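PDB 1W5T: ORC1-type DNA replication protein 2 from Aeropyrum pernix, which takes part in regulating DNA replication, binding DNA and ATP with an AAA+ ATPase domain and a winged-helix domain. Local coordinates for residues A[147-151]-A[191-195]; A[164-168]-A[180-184]; A[261-265]-A[289-293]; A[314-318]-A[383-387]; A[333-337]-A[349-355]. All coordinates share one frame; numbering follows the deposited sequence.

Interaction 1 (A[147-151]-A[191-195]); sequences FQSML and ALSYM
Just after strand 139-145, which probably carries the Walker B motif of the AAA+ domain, Phe-147 and Leu-151 pack against Ala-191, Tyr-194 and Met-195 on one flank of helix 190-198. Leu-151 fills the middle. Its CD1 branch lies 3.6 Å from CG of Met-195, the two side chains crossing at about a right angle, and the same CD1 comes within 3.5 Å of the backbone O of Ala-191. Elsewhere on the residue, CB of Leu-151 rests 3.9 Å from CE2 of Tyr-194. A branched leucine suits this place because one residue reaches a methyl, a thioether chain and a ring at once. Ala-191 adds only a methyl, and the CA atoms of Gln-148 and Ala-191 can therefore approach to 5.2 Å, with their CB atoms 4.0 Å apart. Phe-147 holds its CG anti to the backbone N (chi1 -177°), and this sends the ring's CE2 edge to Met-195 SD at 3.7 Å. The sulfur stands near the ring plane, 82° off the normal, an edgewise Met-aromatic contact. Met-195 is bent at its last torsion (chi3 82°), which brings CE as well as SD beside that edge. The polar end of Gln-148 turns away from the helix: NE2 bonds to Glu-146 OE2 and OE1 takes the N-H of Ser-187, so the amide bridges the ends of strands 139-145 and 180-186. A helix packed beside the ends of adjacent parallel strands belongs to the AAA+ P-loop fold, and the end of strand 180-186 is probably where relatives carry sensor 1.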
# COMPACT_ATOMS: atom_id res chain seq x y z
N PHE A 147 2.11 -4.89 -6.92
CA PHE A 147 2.80 -4.99 -8.19
C PHE A 147 4.29 -5.18 -7.97
O PHE A 147 4.95 -5.92 -8.72
CB PHE A 147 2.53 -3.76 -9.08
CG PHE A 147 3.17 -3.84 -10.43
CD1 PHE A 147 2.72 -4.77 -11.39
CD2 PHE A 147 4.24 -3.02 -10.76
CE1 PHE A 147 3.31 -4.84 -12.63
CE2 PHE A 147 4.85 -3.08 -12.01
CZ PHE A 147 4.39 -3.99 -12.94
N GLN A 148 4.83 -4.54 -6.92
CA GLN A 148 6.25 -4.66 -6.61
C GLN A 148 6.69 -6.12 -6.52
O GLN A 148 7.80 -6.41 -6.89
CB GLN A 148 6.65 -3.88 -5.36
CG GLN A 148 6.31 -4.56 -4.04
CD GLN A 148 4.83 -4.62 -3.76
OE1 GLN A 148 4.00 -3.93 -4.40
NE2 GLN A 148 4.47 -5.43 -2.78
N SER A 149 5.82 -7.03 -6.06
CA SER A 149 6.17 -8.46 -6.05
C SER A 149 6.27 -9.08 -7.45
O SER A 149 6.91 -10.12 -7.66
CB SER A 149 5.25 -9.28 -5.14
OG SER A 149 4.03 -9.60 -5.78
N MET A 150 5.65 -8.45 -8.42
CA MET A 150 5.80 -8.90 -9.78
C MET A 150 7.15 -8.48 -10.32
O MET A 150 7.58 -9.02 -11.31
CB MET A 150 4.70 -8.34 -10.66
CG MET A 150 3.45 -9.17 -10.64
SD MET A 150 2.15 -8.35 -11.57
CE MET A 150 2.74 -8.49 -13.20
N LEU A 151 7.82 -7.51 -9.67
CA LEU A 151 9.14 -7.03 -10.12
C LEU A 151 10.32 -7.76 -9.47
O LEU A 151 11.38 -7.88 -10.08
CB LEU A 151 9.29 -5.51 -9.91
CG LEU A 151 8.25 -4.64 -10.61
CD1 LEU A 151 8.23 -3.22 -10.01
CD2 LEU A 151 8.42 -4.63 -12.15
N ALA A 191 9.32 0.46 -6.23
CA ALA A 191 8.80 -0.20 -7.42
C ALA A 191 9.09 0.61 -8.68
O ALA A 191 9.51 0.05 -9.68
CB ALA A 191 7.34 -0.48 -7.30
N LEU A 192 8.87 1.92 -8.60
CA LEU A 192 9.15 2.81 -9.72
C LEU A 192 10.67 2.91 -9.95
O LEU A 192 11.11 2.78 -11.09
CB LEU A 192 8.54 4.20 -9.47
CG LEU A 192 7.01 4.30 -9.61
CD1 LEU A 192 6.56 5.66 -9.28
CD2 LEU A 192 6.63 3.94 -11.05
N SER A 193 11.44 3.13 -8.87
CA SER A 193 12.90 3.23 -8.95
C SER A 193 13.46 2.01 -9.65
O SER A 193 14.33 2.11 -10.50
CB SER A 193 13.54 3.35 -7.56
OG SER A 193 13.05 4.51 -6.89
N TYR A 194 12.94 0.86 -9.28
CA TYR A 194 13.35 -0.42 -9.85
C TYR A 194 13.03 -0.55 -11.35
O TYR A 194 13.91 -0.86 -12.15
CB TYR A 194 12.73 -1.57 -9.06
CG TYR A 194 13.14 -2.92 -9.57
CD1 TYR A 194 14.16 -3.65 -8.94
CD2 TYR A 194 12.50 -3.47 -10.68
CE1 TYR A 194 14.52 -4.91 -9.42
CE2 TYR A 194 12.86 -4.71 -11.17
CZ TYR A 194 13.87 -5.43 -10.54
OH TYR A 194 14.18 -6.64 -11.06
N MET A 195 11.76 -0.36 -11.70
CA MET A 195 11.33 -0.29 -13.10
C MET A 195 12.16 0.67 -13.97
O MET A 195 12.46 0.32 -15.09
CB MET A 195 9.85 0.09 -13.22
CG MET A 195 8.88 -0.95 -12.74
SD MET A 195 7.16 -0.36 -12.82
CE MET A 195 6.81 -0.64 -14.50

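Interaction 2 (A[164-168]-A[180-184]); sequences LLRVH and IGFLL
One face of the Phe-182 ring is covered by Leu-165, whose CD1 sits nearly over the centre, 3.8 Å from the centroid and 8° off the normal, a CH-pi contact. Val-167 CG1 stands at the ring's edge, and Leu-164 closes round the far end, its CD1 3.6 Å from Phe-182 CZ. A chi1 of -70°, with CG anti to the carbonyl carbon, turns the ring toward these three residues. The His-168 ring carries its own neighbour Val-167 CG1 on one face and uses its edge for Ile-180: NE2 donates to Ile-180 O at 2.8 Å, nearly straight at 168°, with the acceptor in the ring plane and the donor on a carbonyl lone pair. These residues line the layer between strand 180-186, inside the parallel sheet of the AAA+ Rossmann-like core, and the helices of the beta-alpha-beta crossover that leads into it from strand 139-145. Replacing Phe-182 by an alanine would probably open a gap beneath Leu-164 and Leu-165, with the CD1 methyl of Leu-165 left without its aromatic face. Further along the strand, Leu-184 CD2 meets that methyl at 4.2 Å, while Val-142 and Val-51 of the flanking strands also touch Phe-182.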
# COMPACT_ATOMS: atom_id res chain seq x y z
N LEU A 164 2.66 -7.90 -21.63
CA LEU A 164 1.47 -7.62 -20.82
C LEU A 164 1.10 -6.15 -20.80
O LEU A 164 -0.03 -5.79 -21.08
CB LEU A 164 1.64 -8.12 -19.37
CG LEU A 164 0.46 -7.79 -18.44
CD1 LEU A 164 -0.79 -8.58 -18.80
CD2 LEU A 164 0.82 -7.96 -16.96
N LEU A 165 2.07 -5.30 -20.49
CA LEU A 165 1.80 -3.88 -20.27
C LEU A 165 1.85 -3.12 -21.59
O LEU A 165 1.45 -1.97 -21.67
CB LEU A 165 2.76 -3.29 -19.24
CG LEU A 165 2.43 -3.28 -17.74
CD1 LEU A 165 1.11 -3.94 -17.31
CD2 LEU A 165 3.55 -3.91 -17.01
N ARG A 166 2.33 -3.80 -22.63
CA ARG A 166 2.27 -3.25 -23.98
C ARG A 166 1.48 -4.17 -24.92
O ARG A 166 1.81 -4.29 -26.11
CB ARG A 166 3.68 -2.98 -24.51
CG ARG A 166 4.31 -1.71 -23.89
CD ARG A 166 5.81 -1.61 -23.98
NE ARG A 166 6.23 -0.40 -24.68
CZ ARG A 166 6.77 -0.38 -25.89
NH1 ARG A 166 6.99 -1.53 -26.54
NH2 ARG A 166 7.10 0.77 -26.44
N VAL A 167 0.43 -4.78 -24.38
CA VAL A 167 -0.38 -5.77 -25.07
C VAL A 167 -0.93 -5.36 -26.47
O VAL A 167 -0.89 -6.15 -27.41
CB VAL A 167 -1.52 -6.27 -24.15
CG1 VAL A 167 -2.42 -5.11 -23.73
CG2 VAL A 167 -2.31 -7.41 -24.82
N HIS A 168 -1.42 -4.15 -26.59
CA HIS A 168 -1.97 -3.68 -27.87
C HIS A 168 -0.97 -3.39 -29.00
O HIS A 168 -1.38 -3.12 -30.14
CB HIS A 168 -2.87 -2.49 -27.61
CG HIS A 168 -3.81 -2.72 -26.48
ND1 HIS A 168 -4.72 -3.76 -26.47
CD2 HIS A 168 -3.95 -2.09 -25.29
CE1 HIS A 168 -5.40 -3.73 -25.34
NE2 HIS A 168 -4.97 -2.72 -24.62
N ILE A 180 -7.93 -3.27 -23.21
CA ILE A 180 -7.36 -3.65 -21.90
C ILE A 180 -6.54 -2.49 -21.34
O ILE A 180 -5.60 -2.02 -22.00
CB ILE A 180 -6.43 -4.89 -21.98
CG1 ILE A 180 -7.13 -6.08 -22.63
CG2 ILE A 180 -6.03 -5.33 -20.57
CD1 ILE A 180 -6.22 -7.23 -22.80
N GLY A 181 -6.88 -2.02 -20.15
CA GLY A 181 -6.05 -1.06 -19.45
C GLY A 181 -5.63 -1.61 -18.10
O GLY A 181 -6.10 -2.65 -17.67
N PHE A 182 -4.75 -0.89 -17.42
CA PHE A 182 -4.12 -1.37 -16.21
C PHE A 182 -4.04 -0.33 -15.15
O PHE A 182 -3.78 0.82 -15.42
CB PHE A 182 -2.70 -1.83 -16.51
CG PHE A 182 -2.65 -3.08 -17.31
CD1 PHE A 182 -2.43 -3.02 -18.66
CD2 PHE A 182 -2.80 -4.32 -16.71
CE1 PHE A 182 -2.35 -4.17 -19.41
CE2 PHE A 182 -2.76 -5.49 -17.48
CZ PHE A 182 -2.52 -5.40 -18.83
N LEU A 183 -4.25 -0.76 -13.92
CA LEU A 183 -4.02 0.07 -12.77
C LEU A 183 -3.08 -0.75 -11.90
O LEU A 183 -3.48 -1.80 -11.37
CB LEU A 183 -5.33 0.31 -12.05
CG LEU A 183 -5.52 1.66 -11.36
CD1 LEU A 183 -6.52 1.60 -10.25
CD2 LEU A 183 -4.27 2.42 -10.94
N LEU A 184 -1.83 -0.34 -11.82
CA LEU A 184 -0.85 -1.09 -11.00
C LEU A 184 -0.90 -0.50 -9.61
O LEU A 184 -1.06 0.72 -9.45
CB LEU A 184 0.55 -0.95 -11.57
CG LEU A 184 0.67 -1.13 -13.11
CD1 LEU A 184 2.13 -1.05 -13.64
CD2 LEU A 184 0.05 -2.47 -13.54

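Interaction 3 (A[261-265]-A[289-293]); sequences RAIVA and AVSEN
Asn-293 lying against Arg-261, together with the close approach of Ala-265 and Ala-289, makes the tightly packed part of this contact, while Val-264 stands at its rim. Two small residues let the helices come close: the CA atoms of Ala-265 and Ala-289 are 5.3 Å apart, and the CB of Ala-289 presses to 3.3 Å from the backbone O of Ala-265. The CB of Ala-265 itself faces the side chain of Asn-293. That asparagine, following helix 283-292, has CG trans to N (chi1 -164°), which lays its amide across helix 259-275. Arg-261 runs alongside it in the opposite direction, its aliphatic part extended from CG to NE (chi2 170°), and the guanidinium ends nearly parallel to the amide, the planes 15° apart. An arginine suits this place because its methylenes cover the amide while the residue stays partly exposed. Putting an alanine in place of Arg-261 would probably uncover the amide of Asn-293 and deprive Asp-256 of its weak, long ion-pair partner. On the loose side, a methyl of Val-264 meets the amide, the two side chains crossing at about a right angle, and on the outer face Ser-291 and Glu-292 are exposed to solvent. On the inner side, helix 259-275 of the ATPase lid packs through Ala-262 on helices 217-231 and 239-249, and its Ile-263 touches the bound nucleotide analogue; helix 283-292 packs on helix 259-275 through Ala-289, which also touches Met-268 and Ala-269.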
# COMPACT_ATOMS: atom_id res chain seq x y z
N ARG A 261 -6.25 0.68 10.83
CA ARG A 261 -6.14 0.65 12.28
C ARG A 261 -7.26 1.43 12.93
O ARG A 261 -7.75 1.03 13.97
CB ARG A 261 -4.82 1.23 12.72
CG ARG A 261 -4.07 0.38 13.69
CD ARG A 261 -2.61 0.83 13.97
NE ARG A 261 -2.13 0.03 15.06
CZ ARG A 261 -1.64 0.41 16.25
NH1 ARG A 261 -1.32 -0.56 17.09
NH2 ARG A 261 -1.43 1.68 16.60
N ALA A 262 -7.64 2.57 12.35
CA ALA A 262 -8.69 3.40 12.92
C ALA A 262 -10.05 2.69 12.90
O ALA A 262 -10.74 2.65 13.94
CB ALA A 262 -8.78 4.73 12.22
N ILE A 263 -10.37 2.09 11.75
CA ILE A 263 -11.61 1.37 11.56
C ILE A 263 -11.72 0.14 12.46
O ILE A 263 -12.82 -0.14 12.98
CB ILE A 263 -11.77 0.99 10.06
CG1 ILE A 263 -12.12 2.23 9.26
CG2 ILE A 263 -12.88 -0.03 9.86
CD1 ILE A 263 -11.90 2.03 7.80
N VAL A 264 -10.63 -0.58 12.65
CA VAL A 264 -10.59 -1.78 13.49
C VAL A 264 -10.82 -1.36 14.96
O VAL A 264 -11.59 -2.01 15.70
CB VAL A 264 -9.25 -2.56 13.30
CG1 VAL A 264 -9.14 -3.67 14.28
CG2 VAL A 264 -9.17 -3.15 11.90
N ALA A 265 -10.18 -0.29 15.39
CA ALA A 265 -10.48 0.31 16.70
C ALA A 265 -11.96 0.59 16.93
O ALA A 265 -12.48 0.29 18.00
CB ALA A 265 -9.68 1.60 16.91
N ALA A 289 -10.25 0.53 23.28
CA ALA A 289 -10.04 -0.12 21.98
C ALA A 289 -8.73 0.38 21.36
O ALA A 289 -7.99 -0.41 20.77
CB ALA A 289 -11.20 0.09 21.06
N VAL A 290 -8.45 1.66 21.53
CA VAL A 290 -7.30 2.30 20.93
C VAL A 290 -6.01 1.76 21.53
O VAL A 290 -4.97 1.66 20.86
CB VAL A 290 -7.36 3.81 21.16
CG1 VAL A 290 -5.99 4.45 21.06
CG2 VAL A 290 -8.34 4.47 20.20
N SER A 291 -6.11 1.36 22.80
CA SER A 291 -4.96 0.96 23.57
C SER A 291 -4.62 -0.52 23.47
O SER A 291 -3.48 -0.90 23.81
CB SER A 291 -5.15 1.38 25.03
OG SER A 291 -5.84 0.40 25.78
N GLU A 292 -5.60 -1.36 23.08
CA GLU A 292 -5.37 -2.80 22.81
C GLU A 292 -5.13 -3.04 21.31
O GLU A 292 -4.66 -4.11 20.91
CB GLU A 292 -6.51 -3.74 23.32
CG GLU A 292 -7.37 -3.24 24.45
CD GLU A 292 -7.36 -4.14 25.67
OE1 GLU A 292 -8.35 -4.89 25.89
OE2 GLU A 292 -6.38 -4.07 26.42
N ASN A 293 -5.46 -2.06 20.49
CA ASN A 293 -5.30 -2.18 19.08
C ASN A 293 -3.82 -2.12 18.82
O ASN A 293 -3.29 -1.04 18.57
CB ASN A 293 -6.01 -1.03 18.39
CG ASN A 293 -6.25 -1.26 16.90
OD1 ASN A 293 -6.26 -0.29 16.12
ND2 ASN A 293 -6.48 -2.50 16.50

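Interaction 4 (A[314-318]-A[383-387]); sequences LRLIA and LFRLA
Leu-314 begins the contact by meeting Leu-386: their CD1 methyls lie 3.7 Å apart, the two side chains crossing at about a right angle. A chi1 of -174° places CG of Leu-314 across from its amide nitrogen, which swings the branch toward the strand although its CB does not point that way. Nearly one turn later Ile-317 points toward the strand and its two branches divide the work. CG2 presses on the backbone itself, 3.3 Å from Leu-386 N and 3.5 Å from Arg-385 C, while CD1 extends to Phe-384 CB at 3.9 Å. A beta-branched residue fits here because one arm can lie on the peptide and the other on a side chain. Ala-318 closes the row with its CB 4.1 Å from Leu-386 CD2, its small size allowing the CA atoms of the pair to come within 5.5 Å. The short axes cross almost perpendicularly, at 88°. This is helix 308-322 of the winged-helix domain lying against strand 382-386, the middle strand of its small antiparallel sheet. No hydrogen bond spans the contact: the backbones of Phe-384 and Arg-385 bond to Ile-328 and Asp-369, and between these segments the joining is apolar packing.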
# COMPACT_ATOMS: atom_id res chain seq x y z
N LEU A 314 20.40 2.05 13.21
CA LEU A 314 18.97 2.09 13.50
C LEU A 314 18.67 1.91 15.00
O LEU A 314 17.90 2.66 15.60
CB LEU A 314 18.19 1.07 12.65
CG LEU A 314 16.66 1.13 12.76
CD1 LEU A 314 16.16 2.54 12.49
CD2 LEU A 314 15.96 0.15 11.77
N ARG A 315 19.30 0.90 15.59
CA ARG A 315 19.16 0.63 17.01
C ARG A 315 19.53 1.85 17.86
O ARG A 315 18.80 2.22 18.77
CB ARG A 315 20.01 -0.58 17.42
CG ARG A 315 19.56 -1.17 18.73
CD ARG A 315 20.66 -1.47 19.69
NE ARG A 315 20.26 -2.49 20.66
CZ ARG A 315 19.99 -2.25 21.94
NH1 ARG A 315 19.65 -3.25 22.74
NH2 ARG A 315 20.05 -1.02 22.44
N LEU A 316 20.64 2.48 17.52
CA LEU A 316 21.13 3.58 18.32
C LEU A 316 20.21 4.79 18.23
O LEU A 316 19.92 5.44 19.24
CB LEU A 316 22.55 3.95 17.89
CG LEU A 316 23.70 3.00 18.25
CD1 LEU A 316 24.85 3.32 17.35
CD2 LEU A 316 24.11 3.08 19.74
N ILE A 317 19.72 5.07 17.02
CA ILE A 317 18.76 6.13 16.79
C ILE A 317 17.49 5.82 17.57
O ILE A 317 16.91 6.70 18.18
CB ILE A 317 18.51 6.30 15.30
CG1 ILE A 317 19.75 6.92 14.63
CG2 ILE A 317 17.24 7.12 15.04
CD1 ILE A 317 19.61 7.29 13.14
N ALA A 318 17.06 4.57 17.57
CA ALA A 318 15.89 4.14 18.36
C ALA A 318 16.07 4.34 19.86
O ALA A 318 15.23 4.95 20.48
CB ALA A 318 15.50 2.70 18.07
N LEU A 383 20.48 16.39 12.38
CA LEU A 383 19.74 15.76 13.46
C LEU A 383 18.99 14.57 12.89
O LEU A 383 18.56 14.62 11.75
CB LEU A 383 18.80 16.78 14.14
CG LEU A 383 19.40 18.13 14.63
CD1 LEU A 383 18.36 18.95 15.41
CD2 LEU A 383 20.64 17.93 15.50
N PHE A 384 18.87 13.50 13.68
CA PHE A 384 18.23 12.27 13.24
C PHE A 384 17.29 11.81 14.31
O PHE A 384 17.60 11.97 15.50
CB PHE A 384 19.25 11.17 13.02
CG PHE A 384 20.20 11.43 11.90
CD1 PHE A 384 21.50 11.86 12.15
CD2 PHE A 384 19.82 11.18 10.60
CE1 PHE A 384 22.40 12.09 11.11
CE2 PHE A 384 20.72 11.40 9.54
CZ PHE A 384 22.01 11.85 9.80
N ARG A 385 16.16 11.24 13.92
CA ARG A 385 15.25 10.62 14.87
C ARG A 385 14.60 9.34 14.29
O ARG A 385 14.51 9.16 13.09
CB ARG A 385 14.18 11.63 15.32
CG ARG A 385 12.81 11.55 14.59
CD ARG A 385 11.79 12.60 14.97
NE ARG A 385 11.14 13.18 13.79
CZ ARG A 385 10.20 14.13 13.82
NH1 ARG A 385 9.77 14.63 14.98
NH2 ARG A 385 9.70 14.60 12.69
N LEU A 386 14.17 8.44 15.15
CA LEU A 386 13.29 7.39 14.69
C LEU A 386 12.00 8.02 14.20
O LEU A 386 11.51 9.00 14.78
CB LEU A 386 12.99 6.40 15.82
CG LEU A 386 12.59 5.03 15.27
CD1 LEU A 386 13.84 4.44 14.58
CD2 LEU A 386 12.09 4.16 16.37
N ALA A 387 11.45 7.47 13.12
CA ALA A 387 10.11 7.85 12.66
C ALA A 387 9.15 7.75 13.85
O ALA A 387 9.05 6.71 14.48
CB ALA A 387 9.67 6.93 11.54

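Interaction 5 (A[333-337]-A[349-355]); sequences LRQRY and PRGYTQY
Arg-334 reaches across to Arg-350 and grips one backbone oxygen with two nitrogens: NH1 and NH2 both donate to Arg-350 O, at 2.9 and 2.8 Å, the acceptor lying close to the guanidinium plane. The two donors are tilted from the carbonyl plane, one on each of its faces. Tyr-352 lies flat on the same guanidinium, centres 4.5 Å apart and planes at 22°, a stacked cation-pi pair. Tyr-355 stands almost upright to it. Its ring face receives Arg-334 CD, 3.9 Å from the centroid, and the cation sits over the same ring. A bend in the arginine chain (chi2 47°) folds it into place between the two tyrosines. Alongside, Tyr-337 OH accepts the N-H of Arg-350 at 3.1 Å, so both the amide and the carbonyl of that residue are held. Tyr-337 CE2 also touches Pro-349 CB at 3.8 Å, and its ring meets Tyr-355 obliquely. Farther out, Glu-338 forms a salt bridge with Arg-334 NH1, and His-309 ND1 shares a hydrogen bond with Tyr-337 OH. The contact joins the two helices of the helix-turn-helix in the winged-helix domain; helix 352-364 probably corresponds to the DNA-recognition helix of relatives. Aromatic faces, a carbonyl and a carboxylate together would be expected to stabilise the positive charge of Arg-334, which ties the turn to helix 330-345 by both electrostatics and packing.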
# COMPACT_ATOMS: atom_id res chain seq x y z
N LEU A 333 25.94 10.60 17.30
CA LEU A 333 25.55 9.35 16.67
C LEU A 333 26.79 8.54 16.27
O LEU A 333 26.92 7.37 16.68
CB LEU A 333 24.59 9.59 15.50
CG LEU A 333 23.90 8.39 14.84
CD1 LEU A 333 23.26 7.41 15.86
CD2 LEU A 333 22.88 8.84 13.83
N ARG A 334 27.68 9.18 15.51
CA ARG A 334 28.96 8.61 15.10
C ARG A 334 29.74 8.07 16.30
O ARG A 334 30.24 6.93 16.27
CB ARG A 334 29.79 9.65 14.33
CG ARG A 334 31.07 9.13 13.67
CD ARG A 334 30.92 7.82 12.85
NE ARG A 334 32.20 7.13 12.69
CZ ARG A 334 32.46 6.17 11.80
NH1 ARG A 334 33.65 5.60 11.74
NH2 ARG A 334 31.54 5.76 10.97
N GLN A 335 29.85 8.89 17.35
CA GLN A 335 30.56 8.49 18.58
C GLN A 335 29.98 7.18 19.14
O GLN A 335 30.71 6.19 19.30
CB GLN A 335 30.46 9.57 19.64
CG GLN A 335 31.76 9.97 20.28
CD GLN A 335 31.64 11.30 21.02
OE1 GLN A 335 32.11 11.44 22.16
NE2 GLN A 335 31.00 12.29 20.37
N ARG A 336 28.68 7.20 19.42
CA ARG A 336 27.96 6.01 19.89
C ARG A 336 28.05 4.81 18.95
O ARG A 336 28.03 3.68 19.39
CB ARG A 336 26.49 6.35 20.13
CG ARG A 336 26.25 7.20 21.37
CD ARG A 336 24.79 7.46 21.63
NE ARG A 336 24.61 8.47 22.66
CZ ARG A 336 23.42 8.86 23.14
NH1 ARG A 336 23.39 9.79 24.10
NH2 ARG A 336 22.28 8.34 22.67
N TYR A 337 28.11 5.07 17.64
CA TYR A 337 28.19 4.02 16.65
C TYR A 337 29.53 3.30 16.75
O TYR A 337 29.58 2.07 16.76
CB TYR A 337 28.00 4.58 15.23
CG TYR A 337 28.45 3.61 14.16
CD1 TYR A 337 27.73 2.45 13.92
CD2 TYR A 337 29.62 3.82 13.44
CE1 TYR A 337 28.13 1.55 12.98
CE2 TYR A 337 30.05 2.91 12.50
CZ TYR A 337 29.29 1.77 12.27
OH TYR A 337 29.69 0.87 11.30
N PRO A 349 34.07 -0.66 13.49
CA PRO A 349 33.21 0.39 12.90
C PRO A 349 33.63 0.71 11.48
O PRO A 349 34.83 0.83 11.24
CB PRO A 349 33.42 1.61 13.82
CG PRO A 349 34.60 1.30 14.69
CD PRO A 349 34.75 -0.20 14.72
N ARG A 350 32.66 0.81 10.57
CA ARG A 350 32.89 1.20 9.19
C ARG A 350 33.28 2.68 9.08
O ARG A 350 32.92 3.50 9.94
CB ARG A 350 31.63 0.95 8.36
CG ARG A 350 31.16 -0.50 8.27
CD ARG A 350 32.18 -1.49 7.65
NE ARG A 350 32.02 -1.65 6.20
CZ ARG A 350 31.39 -2.67 5.61
NH1 ARG A 350 30.84 -3.65 6.33
NH2 ARG A 350 31.32 -2.71 4.28
N GLY A 351 34.04 3.03 8.05
CA GLY A 351 34.52 4.38 7.85
C GLY A 351 33.41 5.37 7.54
O GLY A 351 32.28 4.98 7.22
N TYR A 352 33.74 6.65 7.62
CA TYR A 352 32.78 7.71 7.39
C TYR A 352 31.94 7.58 6.12
O TYR A 352 30.72 7.72 6.17
CB TYR A 352 33.49 9.05 7.41
CG TYR A 352 33.79 9.53 8.80
CD1 TYR A 352 35.07 9.44 9.33
CD2 TYR A 352 32.79 10.09 9.59
CE1 TYR A 352 35.34 9.89 10.61
CE2 TYR A 352 33.05 10.55 10.87
CZ TYR A 352 34.32 10.44 11.38
OH TYR A 352 34.59 10.91 12.65
N THR A 353 32.60 7.32 5.00
CA THR A 353 32.00 7.21 3.68
C THR A 353 30.88 6.16 3.67
O THR A 353 29.74 6.45 3.32
CB THR A 353 33.15 6.87 2.66
OG1 THR A 353 33.34 7.97 1.76
CG2 THR A 353 32.83 5.65 1.78
N GLN A 354 31.21 4.94 4.10
CA GLN A 354 30.24 3.88 4.17
C GLN A 354 29.13 4.22 5.16
O GLN A 354 27.97 3.99 4.89
CB GLN A 354 30.91 2.53 4.46
CG GLN A 354 29.97 1.33 4.33
CD GLN A 354 29.59 1.03 2.88
OE1 GLN A 354 30.30 0.28 2.20
NE2 GLN A 354 28.48 1.59 2.40
N TYR A 355 29.50 4.86 6.26
CA TYR A 355 28.59 5.27 7.32
C TYR A 355 27.44 6.15 6.85
O TYR A 355 26.30 5.95 7.28
CB TYR A 355 29.38 6.01 8.41
CG TYR A 355 28.56 6.64 9.51
CD1 TYR A 355 27.93 5.84 10.46
CD2 TYR A 355 28.45 8.02 9.64
CE1 TYR A 355 27.20 6.40 11.51
CE2 TYR A 355 27.74 8.58 10.69
CZ TYR A 355 27.10 7.75 11.61
OH TYR A 355 26.36 8.26 12.65

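How the interactions relate
Interactions 1 and 2 share the AAA+ core, their centres about 15 Å apart, and meet where Phe-147 CE2 touches Leu-184 CD1 at 3.8 Å; of these two, interaction 1 is the nearer to the nucleotide, with the Gln-148 side chain about 8 Å from the ATP analogue and 9 Å from magnesium. Interaction 3, on the lid, comes closer still: Ile-263 touches the analogue and the Val-264 side chain is about 7 Å from it. Interactions 4 and 5 lie within the winged-helix domain, away from the nucleotide site, centres about 14 Å apart, and merge through Leu-333 CD2, which lies 3.7 Å from both Ile-317 CD1 and Phe-384 CD1. Between interactions 3 and 4 the nearest atoms are about 12 Å apart.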